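Side-chain contact in uncharacterized protein (Borrelia turicatae, PDB 5VJ4), which is of unknown function but is a putative surface protein of a relapsing fever spirochete and may bind lipid: residues Asp190-Gly195 with Val215-Arg220. Sequence-based numbering, arbitrary orientation.
Sequences DGLVKG and VYYAPR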
# COMPACT_ATOMS: atom_id res chain seq x y z
N ASP A 190 -5.90 4.95 13.47
CA ASP A 190 -7.11 5.80 13.34
C ASP A 190 -7.74 5.61 11.97
O ASP A 190 -8.92 5.24 11.85
CB ASP A 190 -6.80 7.28 13.55
CG ASP A 190 -6.74 7.67 15.03
OD1 ASP A 190 -7.23 6.90 15.89
OD2 ASP A 190 -6.18 8.76 15.34
N GLY A 191 -6.93 5.79 10.93
CA GLY A 191 -7.40 5.67 9.56
C GLY A 191 -8.09 4.36 9.34
O GLY A 191 -9.20 4.32 8.81
N LEU A 192 -7.45 3.29 9.79
CA LEU A 192 -7.97 1.95 9.53
C LEU A 192 -9.30 1.76 10.24
O LEU A 192 -10.25 1.24 9.64
CB LEU A 192 -6.96 0.89 9.93
CG LEU A 192 -5.72 0.79 9.03
CD1 LEU A 192 -4.61 0.13 9.80
CD2 LEU A 192 -5.99 0.02 7.77
N VAL A 193 -9.37 2.25 11.47
CA VAL A 193 -10.61 2.20 12.22
C VAL A 193 -11.69 2.99 11.50
O VAL A 193 -12.78 2.44 11.23
CB VAL A 193 -10.43 2.64 13.67
CG1 VAL A 193 -11.76 2.57 14.43
CG2 VAL A 193 -9.40 1.76 14.34
N LYS A 194 -11.38 4.25 11.15
CA LYS A 194 -12.37 5.06 10.42
C LYS A 194 -12.82 4.35 9.14
O LYS A 194 -14.00 4.42 8.80
CB LYS A 194 -11.88 6.47 10.16
CG LYS A 194 -11.73 7.29 11.46
CD LYS A 194 -10.52 8.21 11.42
CE LYS A 194 -10.75 9.56 12.09
NZ LYS A 194 -10.96 9.53 13.57
N GLY A 195 -11.92 3.62 8.48
CA GLY A 195 -12.30 2.77 7.34
C GLY A 195 -13.38 1.75 7.67
O GLY A 195 -14.35 1.56 6.92
N VAL A 215 -12.51 -4.23 17.43
CA VAL A 215 -11.73 -4.58 18.62
C VAL A 215 -10.38 -5.22 18.29
O VAL A 215 -9.55 -5.34 19.17
CB VAL A 215 -12.48 -5.45 19.65
CG1 VAL A 215 -13.57 -4.64 20.36
CG2 VAL A 215 -12.99 -6.71 19.00
N TYR A 216 -10.18 -5.61 17.03
CA TYR A 216 -8.88 -6.04 16.57
C TYR A 216 -7.78 -5.04 16.93
O TYR A 216 -6.59 -5.42 16.98
CB TYR A 216 -8.85 -6.27 15.05
CG TYR A 216 -9.70 -7.41 14.51
CD1 TYR A 216 -10.02 -8.53 15.29
CD2 TYR A 216 -10.16 -7.39 13.19
CE1 TYR A 216 -10.77 -9.58 14.77
CE2 TYR A 216 -10.93 -8.43 12.67
CZ TYR A 216 -11.24 -9.51 13.46
OH TYR A 216 -12.01 -10.52 12.96
N TYR A 217 -8.16 -3.79 17.17
CA TYR A 217 -7.17 -2.71 17.28
C TYR A 217 -6.76 -2.44 18.72
O TYR A 217 -5.72 -1.83 18.96
CB TYR A 217 -7.64 -1.43 16.52
CG TYR A 217 -7.43 -1.57 15.01
CD1 TYR A 217 -8.42 -2.13 14.21
CD2 TYR A 217 -6.22 -1.20 14.40
CE1 TYR A 217 -8.22 -2.30 12.83
CE2 TYR A 217 -6.01 -1.38 13.03
CZ TYR A 217 -7.01 -1.93 12.25
OH TYR A 217 -6.83 -2.11 10.88
N ALA A 218 -7.55 -2.91 19.69
CA ALA A 218 -7.24 -2.70 21.10
C ALA A 218 -5.85 -3.26 21.48
O ALA A 218 -5.01 -2.48 21.97
CB ALA A 218 -8.34 -3.25 21.97
N PRO A 219 -5.58 -4.57 21.20
CA PRO A 219 -4.24 -5.08 21.38
C PRO A 219 -3.17 -4.20 20.74
O PRO A 219 -2.08 -4.02 21.33
CB PRO A 219 -4.28 -6.39 20.62
CG PRO A 219 -5.66 -6.86 20.76
CD PRO A 219 -6.44 -5.61 20.62
N ARG A 220 -3.47 -3.68 19.55
CA ARG A 220 -2.49 -2.99 18.75
C ARG A 220 -2.07 -1.68 19.42
O ARG A 220 -0.90 -1.29 19.34
CB ARG A 220 -2.94 -2.83 17.30
CG ARG A 220 -3.32 -4.15 16.65
CD ARG A 220 -3.93 -3.97 15.25
NE ARG A 220 -4.06 -5.24 14.55
CZ ARG A 220 -5.06 -5.56 13.73
NH1 ARG A 220 -6.04 -4.71 13.50
NH2 ARG A 220 -5.10 -6.76 13.15
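A buried packing contact in the all-helical interior joins Leu-192 and Val-193, on helix 176-201, to Tyr-217, on the segment 215-220 that leads into the short helix 218-222. The nearest CA atoms, those of Val-193 and Tyr-217, are 7.8 Å apart, and the aromatic side chain spans that gap. CB of Tyr-217 points toward helix 176-201, and with CG anti to the carbonyl carbon (chi1 -78°) the ring has Val-193 over one face and Leu-192 at its phenol end. Val-193 CG2 lies 4.2 Å from the ring centroid and 22° off the normal, which meets the geometry of a CH-pi contact. That methyl is displaced toward the CG and CD1 rim, with CG2 to Tyr-217 CG at 3.9 Å. On the opposite face, NH1 of Arg-220 stands 3.1 Å above the plane, over the ring centre, so the ring is sandwiched between a methyl and a guanidinium nitrogen.

The Leu-192 side chain crosses that of Tyr-217 at about a right angle. Its CB approaches Tyr-217 CZ obliquely at 3.7 Å, and its CD1 branch reaches Tyr-217 CE2 at 3.8 Å. Aliphatic carbon packs beside the phenol end, and the Tyr-217 hydroxyl also makes a weak hydrogen bond to OD2 of Asp-283.

All three touching residues are buried. Helix 263-301 borders the contact, Leu-192 resting on Tyr-276, Val-279 and Arg-280, while Asp-283 of the same helix also forms a salt bridge with Arg-220. A second salt bridge, from Arg-220 to Asp-245, ties the segment to helix 243-256.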